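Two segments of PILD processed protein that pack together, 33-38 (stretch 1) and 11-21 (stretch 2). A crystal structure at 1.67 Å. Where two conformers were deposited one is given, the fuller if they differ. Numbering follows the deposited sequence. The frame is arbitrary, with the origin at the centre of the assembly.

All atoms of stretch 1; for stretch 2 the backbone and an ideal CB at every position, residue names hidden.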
# COMPACT_ATOMS: atom_id res chain seq x y z
N SER A 33 9.18 2.06 -10.56
CA SER A 33 8.11 1.06 -10.47
C SER A 33 8.39 0.02 -9.40
O SER A 33 9.51 -0.11 -8.92
CB SER A 33 7.93 0.36 -11.82
OG SER A 33 9.10 -0.37 -12.18
N GLN A 34 7.35 -0.73 -9.04
CA GLN A 34 7.47 -1.83 -8.09
C GLN A 34 6.48 -2.90 -8.50
O GLN A 34 5.31 -2.61 -8.76
CB GLN A 34 7.19 -1.36 -6.65
CG GLN A 34 7.39 -2.46 -5.60
CD GLN A 34 7.09 -1.98 -4.18
OE1 GLN A 34 6.22 -1.13 -3.97
NE2 GLN A 34 7.81 -2.53 -3.20
N SER A 35 6.95 -4.14 -8.60
CA SER A 35 6.09 -5.26 -8.94
C SER A 35 5.27 -5.68 -7.73
O SER A 35 5.82 -5.97 -6.66
CB SER A 35 6.92 -6.44 -9.46
OG SER A 35 6.08 -7.49 -9.90
N LEU A 36 3.95 -5.70 -7.89
CA LEU A 36 3.05 -6.04 -6.81
C LEU A 36 2.10 -7.13 -7.27
O LEU A 36 1.73 -7.17 -8.44
CB LEU A 36 2.26 -4.82 -6.35
CG LEU A 36 3.09 -3.64 -5.82
CD1 LEU A 36 2.21 -2.41 -5.70
CD2 LEU A 36 3.71 -4.00 -4.48
N ALA A 37 1.73 -8.01 -6.35
CA ALA A 37 0.86 -9.14 -6.66
C ALA A 37 -0.57 -8.87 -6.23
O ALA A 37 -0.83 -8.67 -5.05
CB ALA A 37 1.38 -10.39 -5.99
N ASN A 38 -1.49 -8.90 -7.19
CA ASN A 38 -2.91 -8.76 -6.87
C ASN A 38 -3.53 -10.07 -6.39
O ASN A 38 -2.98 -11.15 -6.60
CB ASN A 38 -3.69 -8.26 -8.09
CG ASN A 38 -3.35 -6.84 -8.45
OD1 ASN A 38 -2.75 -6.12 -7.66
ND2 ASN A 38 -3.73 -6.42 -9.65
N UNK A 11 -0.81 -5.64 5.65
CA UNK A 11 0.50 -6.24 5.90
C UNK A 11 1.36 -6.22 4.65
O UNK A 11 2.57 -6.04 4.73
CB UNK A 11 0.34 -7.68 6.40
N UNK A 12 0.72 -6.38 3.50
CA UNK A 12 1.44 -6.43 2.24
C UNK A 12 1.89 -5.04 1.82
O UNK A 12 2.97 -4.88 1.25
CB UNK A 12 0.57 -7.06 1.15
N UNK A 13 1.06 -4.04 2.10
CA UNK A 13 1.44 -2.65 1.85
C UNK A 13 2.66 -2.31 2.69
O UNK A 13 3.56 -1.61 2.23
CB UNK A 13 0.29 -1.70 2.16
N UNK A 14 2.70 -2.83 3.92
CA UNK A 14 3.79 -2.52 4.84
C UNK A 14 5.10 -3.15 4.36
O UNK A 14 6.12 -2.46 4.30
CB UNK A 14 3.45 -3.01 6.25
N UNK A 15 5.09 -4.43 4.01
CA UNK A 15 6.34 -5.05 3.57
C UNK A 15 6.77 -4.42 2.23
O UNK A 15 7.96 -4.32 1.94
CB UNK A 15 6.18 -6.57 3.43
N UNK A 16 5.80 -3.96 1.45
CA UNK A 16 6.12 -3.26 0.21
C UNK A 16 6.80 -1.92 0.49
O UNK A 16 7.77 -1.57 -0.18
CB UNK A 16 4.85 -3.04 -0.62
N UNK A 17 6.30 -1.20 1.49
CA UNK A 17 6.90 0.08 1.87
C UNK A 17 8.31 -0.13 2.40
O UNK A 17 9.19 0.71 2.20
CB UNK A 17 6.04 0.79 2.92
N UNK A 18 8.52 -1.25 3.08
CA UNK A 18 9.83 -1.56 3.66
C UNK A 18 10.85 -1.83 2.56
O UNK A 18 12.02 -1.45 2.66
CB UNK A 18 9.73 -2.76 4.60
N UNK A 19 10.41 -2.48 1.50
CA UNK A 19 11.28 -2.73 0.36
C UNK A 19 11.62 -1.42 -0.35
O UNK A 19 12.75 -1.22 -0.80
CB UNK A 19 10.62 -3.71 -0.61
N UNK A 20 10.64 -0.52 -0.44
CA UNK A 20 10.87 0.78 -1.07
C UNK A 20 11.91 1.59 -0.29
O UNK A 20 12.72 2.28 -0.90
CB UNK A 20 9.56 1.56 -1.17
N UNK A 21 11.91 1.49 1.04
CA UNK A 21 12.90 2.21 1.85
C UNK A 21 14.31 1.66 1.65
O UNK A 21 15.28 2.39 1.77
CB UNK A 21 12.52 2.14 3.33

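Stretch 2 is helical throughout, with each backbone N from 15 to 21 bonded to the O four residues earlier. Stretch 1 is extended, without regular helix or strand, and its contacts fall mainly on 12, 16, 19 and 20.

Position 11 has nothing of stretch 1 within 5.5 Å of its ideal CB. Many side chains would suit it. It is Gln11, which makes no contact.

Position 12 points toward stretch 1, but across a gap. A short side chain would not span it. Beyond the gap lie the methyls of Leu36 and the backbone N of Ala37, a free donor on this side. A long side chain ending in an acceptor would suit, aromatic or aliphatic along its length. The residue is Tyr12, with chi1 t. Ala37 N donates to Tyr12 OH at 2.9 Å. Leu36 CD2 is 4.1 Å from Tyr12 CE2. A water lies 2.4 Å from Tyr12 OH and donates to Ser35 O at 2.9 Å. The phenol is thus tied to stretch 1 both directly and through water.

Position 13 points away and 14 is out of reach, so stretch 1 sets little limit on either. They are Leu13 and Val14.

Position 15 points sideways into space that stretch 1 leaves open. Polar or small residues would fit, among others. It is Thr15, with chi1 p.

Position 16 points toward stretch 1, and its room is limited. The ideal CB is 4.0 Å from Gln34 NE2 and 4.1 Å from Leu36 CD2. A small residue such as Gly, Ala or Ser would suit. It is Ser16. Its OG donates to Tyr12 O at 2.8 Å, one turn back, and lies 3.5 Å from Leu36 CD2. Gln34 NE2 donates to the backbone Ser16 O at 3.2 Å.

Positions 17 and 18 point away and are little constrained by stretch 1. They are Ala17 and Gln18.

Position 19 points toward stretch 1, its ideal CB 4.0 Å from Gln34 NE2. A small residue suits, though a longer one might turn aside. It is Ala19, whose CB makes that contact.

Position 20 points sideways, with its ideal CB 4.9 Å from Gln34 NE2. A medium or long side chain could reach the Gln34 amide; an apolar one would pack there, and a donor might serve OE1. It is Leu20, whose CD1 lies 3.5 Å from Gln34 OE1. That oxygen has no hydrogen-bonding partner in the model.

Position 21 is out of reach. It is Glu21.

Stretch 2 11-21: QYLVTSAQALE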
# COMPACT_ATOMS: atom_id res chain seq x y z
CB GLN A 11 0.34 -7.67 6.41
CG GLN A 11 -0.16 -7.76 7.84
CD GLN A 11 -0.37 -9.19 8.29
OE1 GLN A 11 -1.29 -9.87 7.82
NE2 GLN A 11 0.47 -9.66 9.19
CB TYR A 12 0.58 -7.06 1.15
CG TYR A 12 1.28 -7.22 -0.18
CD1 TYR A 12 2.43 -7.98 -0.29
CD2 TYR A 12 0.78 -6.63 -1.33
CE1 TYR A 12 3.07 -8.14 -1.49
CE2 TYR A 12 1.42 -6.79 -2.55
CZ TYR A 12 2.56 -7.55 -2.62
OH TYR A 12 3.21 -7.72 -3.83
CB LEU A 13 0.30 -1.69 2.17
CG LEU A 13 -0.92 -1.79 1.24
CD1 LEU A 13 -2.05 -0.93 1.76
CD2 LEU A 13 -0.55 -1.38 -0.16
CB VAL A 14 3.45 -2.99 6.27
CG1 VAL A 14 4.69 -3.02 7.18
CG2 VAL A 14 2.40 -2.06 6.87
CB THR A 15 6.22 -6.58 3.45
OG1 THR A 15 5.11 -6.92 2.62
CG2 THR A 15 6.04 -7.20 4.82
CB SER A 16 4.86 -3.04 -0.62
OG SER A 16 4.35 -4.29 -1.07
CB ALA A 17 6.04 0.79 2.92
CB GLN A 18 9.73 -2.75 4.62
CG GLN A 18 8.94 -2.41 5.89
CD GLN A 18 8.61 -3.61 6.74
OE1 GLN A 18 8.86 -4.75 6.36
NE2 GLN A 18 8.08 -3.35 7.93
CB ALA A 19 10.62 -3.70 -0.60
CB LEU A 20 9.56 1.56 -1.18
CG LEU A 20 8.57 1.00 -2.21
CD1 LEU A 20 7.19 1.60 -1.99
CD2 LEU A 20 9.05 1.26 -3.63
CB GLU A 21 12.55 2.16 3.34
CG GLU A 21 11.57 3.20 3.88
CD GLU A 21 11.64 4.56 3.21
OE1 GLU A 21 12.67 5.26 3.30
OE2 GLU A 21 10.63 4.95 2.61
O HOH W 1 5.62 -7.60 -4.23
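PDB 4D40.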